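Local coordinates for tyrosinase (PDB 5ZRD), which uses a pair of copper ions and oxygen to hydroxylate monophenols to catechols and, as tyrosinases generally do, probably oxidises these further to quinones, at residues K19-N23 and G24-P28; F51-G54 and G55-G58; K100-E103 and A104-I108; E193-K196 and I197-K201; I280-V284 and G285-Y289. All coordinates share one frame; numbering follows the deposited sequence.

Contact 1: K19-N23 and G24-P28; sequences KRYDN and GEKKP
Arg-20 and Glu-25 meet on the outside of a helix end, where two backbone bonds, one ion pair and one aromatic contact hold the turn. The backbone bonds come first. Gly-24 N reaches Tyr-21 O at 3.0 Å in an almost straight bond, and Glu-25 N reaches back to Arg-20 O at 2.9 Å. Arg-20 O also accepts Asn-23 N, the two donors coming from opposite faces of its carbonyl plane, so this last-turn oxygen is doubly held. The reversal needs a positive phi (102°), which Gly-24 can adopt because it has no beta carbon to press on the preceding carbonyl oxygen.

The charged side chains run alongside each other. Arg-20 NE lies 3.0 Å from Glu-25 OE1 in a salt bridge whose hydrogen bond is weak, the guanidinium and carboxylate planes being turned 39° apart; long flexible chains suit this exposed place.

The aromatic contact lies further round. The aliphatic part of Lys-26 passes over one face of the Tyr-21 ring, with CG 3.9 Å from the centroid and displaced toward the rim, a CH-pi contact. Tyr-21 presents that face because its CG stands anti to the backbone N (chi1 -178°). Together the two backbone bonds form a Schellman motif with Gly-24 as the C-prime residue, closing helix 14-22 before the chain enters helix 27-41.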
# COMPACT_ATOMS: atom_id res chain seq x y z
N LYS A 19 10.61 3.29 56.30
CA LYS A 19 10.84 3.78 57.64
C LYS A 19 10.43 2.70 58.65
O LYS A 19 11.11 2.43 59.61
CB LYS A 19 10.04 5.07 57.86
CG LYS A 19 10.85 6.36 57.89
CD LYS A 19 10.06 7.61 57.55
CE LYS A 19 8.69 7.67 58.19
NZ LYS A 19 7.77 8.55 57.42
N ARG A 20 9.28 2.10 58.42
CA ARG A 20 8.86 0.94 59.20
C ARG A 20 9.98 -0.12 59.18
O ARG A 20 10.41 -0.56 60.24
CB ARG A 20 7.47 0.48 58.73
CG ARG A 20 6.36 1.43 59.15
CD ARG A 20 5.08 1.33 58.37
NE ARG A 20 4.05 0.54 59.04
CZ ARG A 20 2.84 1.00 59.40
NH1 ARG A 20 2.52 2.27 59.23
NH2 ARG A 20 1.96 0.16 59.91
N TYR A 21 10.50 -0.49 58.00
CA TYR A 21 11.65 -1.42 57.91
C TYR A 21 12.85 -0.91 58.73
O TYR A 21 13.45 -1.69 59.45
CB TYR A 21 12.08 -1.65 56.45
CG TYR A 21 13.22 -2.62 56.26
CD1 TYR A 21 14.55 -2.24 56.46
CD2 TYR A 21 12.98 -3.92 55.87
CE1 TYR A 21 15.60 -3.14 56.27
CE2 TYR A 21 14.01 -4.82 55.67
CZ TYR A 21 15.32 -4.44 55.88
OH TYR A 21 16.30 -5.36 55.67
N ASP A 22 13.24 0.36 58.57
CA ASP A 22 14.39 0.96 59.24
C ASP A 22 14.23 0.74 60.77
O ASP A 22 15.23 0.67 61.49
CB ASP A 22 14.50 2.48 58.94
CG ASP A 22 15.23 2.85 57.58
OD1 ASP A 22 15.75 1.99 56.83
OD2 ASP A 22 15.27 4.08 57.28
N ASN A 23 12.99 0.63 61.27
CA ASN A 23 12.70 0.57 62.71
C ASN A 23 12.26 -0.83 63.14
O ASN A 23 11.69 -0.98 64.22
CB ASN A 23 11.63 1.60 63.10
CG ASN A 23 12.10 3.02 62.89
OD1 ASN A 23 11.53 3.77 62.10
ND2 ASN A 23 13.17 3.40 63.57
N GLY A 24 12.47 -1.86 62.32
CA GLY A 24 12.26 -3.25 62.77
C GLY A 24 10.96 -3.86 62.28
O GLY A 24 10.75 -5.08 62.46
N GLU A 25 10.08 -3.08 61.67
CA GLU A 25 8.90 -3.70 61.03
C GLU A 25 9.18 -3.86 59.53
O GLU A 25 8.91 -2.98 58.68
CB GLU A 25 7.64 -2.88 61.34
CG GLU A 25 6.34 -3.59 60.99
CD GLU A 25 5.16 -2.66 60.76
OE1 GLU A 25 5.33 -1.42 60.93
OE2 GLU A 25 4.07 -3.18 60.42
N LYS A 26 9.70 -5.04 59.22
CA LYS A 26 10.28 -5.34 57.93
C LYS A 26 9.25 -6.06 57.05
O LYS A 26 9.35 -5.96 55.83
CB LYS A 26 11.59 -6.12 58.13
CG LYS A 26 12.63 -5.41 59.01
CD LYS A 26 13.95 -6.16 59.20
CE LYS A 26 13.85 -7.31 60.18
NZ LYS A 26 14.64 -8.48 59.75
N LYS A 27 8.27 -6.75 57.61
CA LYS A 27 7.42 -7.65 56.77
C LYS A 27 6.90 -6.92 55.50
O LYS A 27 7.03 -7.47 54.37
CB LYS A 27 6.28 -8.27 57.58
CG LYS A 27 5.53 -9.40 56.88
CD LYS A 27 4.16 -9.73 57.50
CE LYS A 27 3.25 -10.51 56.56
NZ LYS A 27 3.98 -11.52 55.74
N PRO A 28 6.30 -5.70 55.65
CA PRO A 28 5.72 -4.96 54.50
C PRO A 28 6.71 -4.74 53.33
O PRO A 28 6.39 -5.12 52.18
CB PRO A 28 5.32 -3.59 55.08
CG PRO A 28 5.06 -3.88 56.54
CD PRO A 28 6.10 -4.92 56.88

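Contact 2: F51-G54 and G55-G58; sequences FALG and GYHG. With CU (copper (II) ion), chain J.
Leu-53 O is gripped by two donors, Tyr-56 N at 3.0 Å and the hydroxyl of Tyr-97, in the last stretch of helix 50-57. One turn earlier Phe-51 O receives Gly-55 N at 2.9 Å, the shortest backbone bond here. The bond to Leu-53 O spans i to i+3, and so does the weak one that follows it, from His-57 N to Gly-54 O. Glycine suits position 55, since a beta carbon there would run into Phe-51 O and crowd Ala-52 O.

The Tyr-56 ring folds back along the helix, its CG lying beside the backbone N (chi1 -66°). One face therefore rests on the backbone, with Ala-52 O 3.2 Å above the plane and over the ring centre. The ring also meets a branch of Leu-53, whose CD2 is 3.8 Å from Tyr-56 CE2, while Ala-52 CB lies 4.3 Å from Tyr-56 CZ; a methyl and a branched chain lie against the ring. The hydroxyl is tied to Pro-47 O, which anchors the far end of the ring.

His-57 takes the other course. With CG anti to the backbone N (chi1 -168°), its imidazole leads away from the helix and places NE2 2.0 Å from the copper ion. ND1 makes a weak hydrogen bond to Asn-307 O, a second-shell contact that helps set the ring's rotation, and Phe-316 meets the ring edge-to-face. His-85 and His-94 complete the three-histidine copper site, one half of the dinuclear centre of a tyrosinase.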
# COMPACT_ATOMS: atom_id res chain seq x y z
N PHE A 51 7.81 -8.80 32.39
CA PHE A 51 8.21 -8.44 31.04
C PHE A 51 6.98 -8.21 30.15
O PHE A 51 6.95 -7.32 29.31
CB PHE A 51 9.09 -9.52 30.40
CG PHE A 51 9.45 -9.24 28.97
CD1 PHE A 51 10.47 -8.35 28.65
CD2 PHE A 51 8.76 -9.86 27.94
CE1 PHE A 51 10.79 -8.08 27.33
CE2 PHE A 51 9.10 -9.60 26.62
CZ PHE A 51 10.10 -8.70 26.31
N ALA A 52 5.99 -9.06 30.33
CA ALA A 52 4.76 -8.96 29.59
C ALA A 52 4.04 -7.66 29.97
O ALA A 52 3.60 -6.93 29.08
CB ALA A 52 3.91 -10.18 29.89
N LEU A 53 3.93 -7.42 31.29
CA LEU A 53 3.23 -6.28 31.91
C LEU A 53 3.90 -4.98 31.45
O LEU A 53 3.21 -4.13 30.94
CB LEU A 53 3.27 -6.38 33.44
CG LEU A 53 2.26 -7.33 34.09
CD1 LEU A 53 2.62 -7.57 35.56
CD2 LEU A 53 0.85 -6.77 33.99
N GLY A 54 5.22 -4.87 31.64
CA GLY A 54 5.99 -3.71 31.17
C GLY A 54 5.84 -3.53 29.68
O GLY A 54 5.74 -2.40 29.19
N GLY A 55 5.80 -4.65 28.95
CA GLY A 55 5.57 -4.67 27.47
C GLY A 55 4.20 -4.16 27.04
O GLY A 55 4.02 -3.75 25.88
N TYR A 56 3.21 -4.14 27.95
CA TYR A 56 1.86 -3.69 27.54
C TYR A 56 1.87 -2.18 27.21
O TYR A 56 1.14 -1.74 26.30
CB TYR A 56 0.81 -4.03 28.61
CG TYR A 56 0.58 -5.51 28.83
CD1 TYR A 56 0.53 -6.40 27.76
CD2 TYR A 56 0.35 -6.03 30.10
CE1 TYR A 56 0.29 -7.75 27.93
CE2 TYR A 56 0.12 -7.38 30.29
CZ TYR A 56 0.11 -8.24 29.20
OH TYR A 56 -0.09 -9.58 29.37
N HIS A 57 2.72 -1.40 27.91
CA HIS A 57 2.72 0.04 27.86
C HIS A 57 3.04 0.52 26.44
O HIS A 57 2.27 1.26 25.83
CB HIS A 57 3.76 0.59 28.86
CG HIS A 57 3.62 2.05 29.07
ND1 HIS A 57 4.47 2.96 28.49
CD2 HIS A 57 2.70 2.76 29.76
CE1 HIS A 57 4.09 4.17 28.84
NE2 HIS A 57 3.00 4.07 29.59
N GLY A 58 4.17 0.05 25.96
CA GLY A 58 4.78 0.48 24.71
C GLY A 58 5.27 -0.71 23.89
O GLY A 58 4.47 -1.47 23.35
CU CU J . 1.78 5.63 29.91

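Contact 3: K100-E103 and A104-I108; sequences KLEE and ALQSI
Helix 90-108 of the central tyrosinase domain supplies this contact, two successive turns joined by i to i+4 backbone bonds. Leu-105 N meets Leu-101 O at 2.9 Å and Ala-104 N meets Lys-100 O at 3.2 Å, while Glu-103 O takes Ser-107 N and, weakly, Gln-106 N.

On the buried side, Leu-101 CD2 touches Leu-105 CD1 at 3.9 Å. Their first torsions differ: Leu-101 sets CG anti to the backbone N (chi1 173°), whereas Leu-105 sets it beside the N (chi1 -64°), and the two branches converge. Both pack against Trp-36 of helix 27-41, a buried, apolar setting that suits leucine. Ala-104, small enough to let a neighbouring helix approach, lies against Leu-53.

Polar groups line other sides. Glu-102, although buried, is held by Arg-9, Arg-11 and Met-114 N, which probably keep it ionised; Gln-106 gives NE2 to Val-112 O. Lys-100 NZ forms a salt bridge with Glu-103 OE1 at 2.8 Å, approaching the syn side, 26° out of the carboxylate plane. Near the helix end the Ser-107 hydroxyl turns back on its own backbone, with OG donating to Ala-104 O at 2.7 Å.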
# COMPACT_ATOMS: atom_id res chain seq x y z
N LYS A 100 -3.53 -3.98 37.49
CA LYS A 100 -3.21 -5.25 36.86
C LYS A 100 -1.81 -5.74 37.27
O LYS A 100 -1.59 -6.96 37.52
CB LYS A 100 -3.38 -5.13 35.34
CG LYS A 100 -4.80 -5.35 34.84
CD LYS A 100 -5.39 -6.67 35.34
CE LYS A 100 -6.77 -6.96 34.78
NZ LYS A 100 -7.33 -8.22 35.34
N LEU A 101 -0.85 -4.84 37.40
CA LEU A 101 0.48 -5.27 37.88
C LEU A 101 0.36 -5.69 39.34
O LEU A 101 1.02 -6.59 39.80
CB LEU A 101 1.52 -4.15 37.71
CG LEU A 101 2.86 -4.49 38.34
CD1 LEU A 101 4.01 -4.20 37.40
CD2 LEU A 101 3.03 -3.76 39.67
N GLU A 102 -0.44 -4.95 40.08
CA GLU A 102 -0.66 -5.31 41.47
C GLU A 102 -1.34 -6.69 41.54
O GLU A 102 -1.06 -7.42 42.46
CB GLU A 102 -1.52 -4.23 42.12
CG GLU A 102 -1.62 -4.34 43.62
CD GLU A 102 -2.58 -3.35 44.24
OE1 GLU A 102 -3.75 -3.25 43.73
OE2 GLU A 102 -2.17 -2.70 45.25
N GLU A 103 -2.21 -7.06 40.60
CA GLU A 103 -2.84 -8.42 40.62
C GLU A 103 -1.74 -9.48 40.46
O GLU A 103 -1.77 -10.50 41.13
CB GLU A 103 -3.89 -8.61 39.52
CG GLU A 103 -5.30 -8.20 39.94
CD GLU A 103 -6.41 -8.56 38.96
OE1 GLU A 103 -6.11 -8.79 37.77
OE2 GLU A 103 -7.59 -8.61 39.39
N ALA A 104 -0.76 -9.19 39.60
CA ALA A 104 0.43 -10.01 39.39
C ALA A 104 1.30 -10.08 40.65
O ALA A 104 1.78 -11.15 40.98
CB ALA A 104 1.23 -9.47 38.24
N LEU A 105 1.53 -8.97 41.33
CA LEU A 105 2.34 -9.08 42.53
C LEU A 105 1.63 -10.03 43.53
O LEU A 105 2.29 -10.73 44.31
CB LEU A 105 2.58 -7.72 43.19
CG LEU A 105 3.38 -6.68 42.40
CD1 LEU A 105 3.38 -5.37 43.17
CD2 LEU A 105 4.82 -7.11 42.16
N GLN A 106 0.31 -10.05 43.49
CA GLN A 106 -0.52 -10.72 44.50
C GLN A 106 -0.51 -12.24 44.28
O GLN A 106 -0.70 -13.03 45.23
CB GLN A 106 -1.94 -10.16 44.48
CG GLN A 106 -2.15 -8.96 45.38
CD GLN A 106 -3.52 -8.32 45.23
OE1 GLN A 106 -4.33 -8.74 44.41
NE2 GLN A 106 -3.77 -7.29 46.03
N SER A 107 -0.28 -12.64 43.04
CA SER A 107 -0.07 -14.01 42.64
C SER A 107 1.21 -14.59 43.24
O SER A 107 1.32 -15.79 43.30
CB SER A 107 -0.04 -14.15 41.15
OG SER A 107 1.25 -13.78 40.68
N ILE A 108 2.17 -13.77 43.63
CA ILE A 108 3.35 -14.22 44.33
C ILE A 108 3.09 -14.10 45.82
O ILE A 108 3.26 -15.07 46.56
CB ILE A 108 4.59 -13.40 43.92
CG1 ILE A 108 4.84 -13.37 42.41
CG2 ILE A 108 5.83 -13.84 44.70
CD1 ILE A 108 4.57 -14.66 41.69

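Contact 4: E193-K196 and I197-K201; sequences EQTK and IHNAK
Ile-197, His-198, Asn-199 and Ala-200 each send their backbone N to the carbonyl four residues earlier, from Glu-193 O to Lys-196 O, in the regular bonding of an alpha-helix. This is the later part of helix 189-200, a surface helix of the central tyrosinase domain. The bond Asn-199 N to Thr-195 O is 2.9 Å long, and that from Ile-197 N to Glu-193 O is 3.2 Å.

Ile-197 touches two neighbours of the preceding turn with its chain end. Its CD1 lies 4.1 Å from Glu-193 CG and 4.0 Å from Gln-194 NE2; the first chain crosses it at a slant, while the second runs alongside. Gln-194 bends sharply at chi2 (-24°), which brings the amide nitrogen alongside the end of the isoleucine, and the same side chain touches Pro-515. An aliphatic chain at this exposed position thus gains some cover from a methylene of Glu-193 and the amide of Gln-194.

Polar side chains serve where the helix meets the loop before it. Thr-195 OG1 bonds to Leu-185 O and Ser-183 OG, His-198 NE2 to Pro-181 O, and Asn-199 OD1 to Ser-183 N. Thr-195 and Asn-199 point the same way, side by side, with the methyl CG2 of Thr-195 3.8 Å from Asn-199 ND2.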
# COMPACT_ATOMS: atom_id res chain seq x y z
N GLU A 193 26.87 3.61 19.86
CA GLU A 193 28.10 4.36 19.96
C GLU A 193 27.89 5.56 20.89
O GLU A 193 28.65 5.70 21.85
CB GLU A 193 28.59 4.77 18.57
CG GLU A 193 29.92 5.53 18.61
CD GLU A 193 31.15 4.71 18.97
OE1 GLU A 193 32.00 4.51 18.08
OE2 GLU A 193 31.26 4.27 20.14
N GLN A 194 26.86 6.38 20.64
CA GLN A 194 26.60 7.63 21.44
C GLN A 194 26.31 7.27 22.91
O GLN A 194 26.76 7.93 23.83
CB GLN A 194 25.46 8.48 20.87
CG GLN A 194 25.73 9.10 19.49
CD GLN A 194 27.19 9.29 19.13
OE1 GLN A 194 27.75 8.56 18.30
NE2 GLN A 194 27.83 10.28 19.73
N THR A 195 25.58 6.19 23.11
CA THR A 195 25.33 5.69 24.43
C THR A 195 26.63 5.35 25.17
O THR A 195 26.73 5.60 26.37
CB THR A 195 24.41 4.47 24.33
OG1 THR A 195 23.10 4.98 24.16
CG2 THR A 195 24.47 3.57 25.53
N LYS A 196 27.60 4.72 24.50
CA LYS A 196 28.83 4.26 25.18
C LYS A 196 29.72 5.46 25.57
O LYS A 196 30.28 5.47 26.65
CB LYS A 196 29.56 3.24 24.31
CG LYS A 196 29.13 1.80 24.58
CD LYS A 196 29.06 0.92 23.37
CE LYS A 196 30.41 0.51 22.82
NZ LYS A 196 30.27 -0.59 21.84
N ILE A 197 29.79 6.45 24.70
CA ILE A 197 30.53 7.68 24.92
C ILE A 197 29.90 8.40 26.12
O ILE A 197 30.56 8.60 27.15
CB ILE A 197 30.55 8.55 23.64
CG1 ILE A 197 31.32 7.85 22.51
CG2 ILE A 197 31.10 9.95 23.89
CD1 ILE A 197 31.18 8.53 21.14
N HIS A 198 28.60 8.67 26.02
CA HIS A 198 27.80 9.31 27.07
C HIS A 198 27.99 8.59 28.42
O HIS A 198 28.29 9.23 29.46
CB HIS A 198 26.32 9.43 26.67
CG HIS A 198 25.50 10.02 27.77
ND1 HIS A 198 25.11 11.35 27.78
CD2 HIS A 198 25.09 9.48 28.94
CE1 HIS A 198 24.45 11.60 28.89
NE2 HIS A 198 24.45 10.45 29.65
N ASN A 199 27.84 7.27 28.44
CA ASN A 199 27.89 6.59 29.73
C ASN A 199 29.32 6.57 30.31
O ASN A 199 29.48 6.50 31.53
CB ASN A 199 27.31 5.18 29.63
CG ASN A 199 25.80 5.21 29.48
OD1 ASN A 199 25.17 6.27 29.58
ND2 ASN A 199 25.20 4.04 29.27
N ALA A 200 30.35 6.60 29.45
CA ALA A 200 31.74 6.70 29.94
C ALA A 200 31.89 7.93 30.85
O ALA A 200 32.64 7.88 31.80
CB ALA A 200 32.72 6.75 28.79
N LYS A 201 31.12 9.00 30.60
CA LYS A 201 31.19 10.20 31.45
C LYS A 201 30.53 9.98 32.83
O LYS A 201 30.53 10.91 33.61
CB LYS A 201 30.49 11.38 30.79
CG LYS A 201 31.14 11.84 29.50
CD LYS A 201 30.41 12.96 28.79
CE LYS A 201 30.73 12.96 27.30
NZ LYS A 201 30.03 14.05 26.58

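Contact 5: I280-V284 and G285-Y289; sequences IHLAV and GGFDY. With CU (copper (II) ion), chain K.
His-281 binds copper and Leu-282 packs on Phe-287 where helix 274-285 ends in a Schellman motif. In the first shell His-281 NE2 lies 2.0 Å from the copper ion, whose other histidines are His-277, one helical turn earlier, and His-320. Imidazole suits the place because one nitrogen can bind the metal while the other is held: ND1 hydrogen-bonds to Met-304 O, which fixes the rotation of the ring. The His-281 side chain also borders the bound oxygen atom.

Next comes the backbone that carries His-281. His-281 O accepts a weak bond from Gly-285 N at 2.8 Å. Leu-282 O is gripped twice, weakly by Gly-286 N at 3.0 Å and in a nearly straight bond by Phe-287 N at 2.8 Å. Gly-286 has a positive phi (136°), at which a beta carbon would collide with the preceding carbonyl oxygen. At Gly-285 such a carbon would strike His-281 O, so both glycines fit the tight turn. Gly-285 O is taken by Arg-510.

Outermost, the chain leaving the helix folds back over its last turn. Ile-442 of strand 441-450 touches both Leu-282 and Phe-287, so the pair lies buried against that strand. Phe-287 keeps CG beside its backbone N (chi1 -67°), which turns the ring onto the leucine. Leu-282 CB lies 3.7 Å from Phe-287 CD1, and Leu-282 CD1 sits over the face of the Phe-287 ring, 4.2 Å from its centroid and 10° off the normal.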
# COMPACT_ATOMS: atom_id res chain seq x y z
N ILE A 280 8.01 14.03 35.58
CA ILE A 280 8.70 13.08 36.41
C ILE A 280 9.36 12.07 35.47
O ILE A 280 10.47 11.67 35.70
CB ILE A 280 7.76 12.43 37.46
CG1 ILE A 280 7.33 13.38 38.58
CG2 ILE A 280 8.36 11.17 38.06
CD1 ILE A 280 8.47 14.01 39.38
N HIS A 281 8.66 11.65 34.45
CA HIS A 281 9.25 10.84 33.43
C HIS A 281 10.51 11.50 32.87
O HIS A 281 11.48 10.84 32.65
CB HIS A 281 8.25 10.63 32.29
CG HIS A 281 7.32 9.48 32.49
ND1 HIS A 281 7.54 8.25 31.91
CD2 HIS A 281 6.13 9.41 33.13
CE1 HIS A 281 6.51 7.47 32.17
NE2 HIS A 281 5.65 8.13 32.97
N LEU A 282 10.48 12.79 32.53
CA LEU A 282 11.64 13.36 31.89
C LEU A 282 12.79 13.51 32.89
O LEU A 282 13.94 13.33 32.54
CB LEU A 282 11.29 14.71 31.26
CG LEU A 282 10.24 14.70 30.15
CD1 LEU A 282 10.40 15.90 29.23
CD2 LEU A 282 10.26 13.42 29.33
N ALA A 283 12.51 13.87 34.13
CA ALA A 283 13.56 14.04 35.13
C ALA A 283 14.26 12.70 35.39
O ALA A 283 15.50 12.56 35.28
CB ALA A 283 12.96 14.58 36.40
N VAL A 284 13.47 11.68 35.71
CA VAL A 284 13.99 10.35 35.96
C VAL A 284 14.60 9.76 34.68
O VAL A 284 15.54 8.97 34.75
CB VAL A 284 12.87 9.46 36.50
CG1 VAL A 284 13.30 8.00 36.49
CG2 VAL A 284 12.46 9.89 37.90
N GLY A 285 14.05 10.09 33.51
CA GLY A 285 14.43 9.41 32.24
C GLY A 285 15.42 10.19 31.36
O GLY A 285 15.63 9.78 30.20
N GLY A 286 16.01 11.29 31.85
CA GLY A 286 17.27 11.81 31.28
C GLY A 286 17.37 13.32 31.04
O GLY A 286 18.41 13.78 30.52
N PHE A 287 16.35 14.11 31.39
CA PHE A 287 16.42 15.57 31.22
C PHE A 287 16.83 16.28 32.53
O PHE A 287 16.14 16.18 33.58
CB PHE A 287 15.08 16.10 30.73
CG PHE A 287 14.71 15.64 29.35
CD1 PHE A 287 14.27 14.35 29.14
CD2 PHE A 287 14.82 16.49 28.27
CE1 PHE A 287 13.95 13.90 27.87
CE2 PHE A 287 14.46 16.05 27.00
CZ PHE A 287 14.04 14.76 26.81
N ASP A 288 17.96 16.97 32.46
CA ASP A 288 18.42 17.93 33.47
C ASP A 288 17.43 19.06 33.55
O ASP A 288 17.15 19.61 32.50
CB ASP A 288 19.76 18.55 32.99
CG ASP A 288 20.82 18.66 34.09
OD1 ASP A 288 20.53 18.47 35.29
OD2 ASP A 288 21.98 18.94 33.72
N TYR A 289 16.88 19.44 34.72
CA TYR A 289 16.00 20.67 34.75
C TYR A 289 16.76 21.86 34.13
O TYR A 289 16.16 22.70 33.44
CB TYR A 289 15.52 21.09 36.14
CG TYR A 289 14.33 22.03 36.12
CD1 TYR A 289 13.12 21.61 35.56
CD2 TYR A 289 14.38 23.31 36.65
CE1 TYR A 289 12.01 22.44 35.54
CE2 TYR A 289 13.28 24.16 36.61
CZ TYR A 289 12.07 23.72 36.07
OH TYR A 289 10.94 24.51 36.05
CU CU K . 3.72 7.62 32.96

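In the fold
The five contacts follow one another along the chain, each closing before the next opens, and contacts 2 to 5 belong to the central tyrosinase domain. Contact 2 supplies one histidine to one copper and contact 5 one to the other; their centres are about 21 Å apart, yet their nearest atoms come within about 5 Å at the dinuclear centre. Contact 3 touches contact 2, Leu-53 CD1 lying 3.6 Å from Ala-104 CB, and so joins helix 50-57 to helix 90-108. Contact 4, on helix 189-200, stands about 18 Å from contact 5 between centres. Contact 1, at the surface turn between helices 14-22 and 27-41, lies about 30 Å from contact 5, centre to centre, away from the coppers.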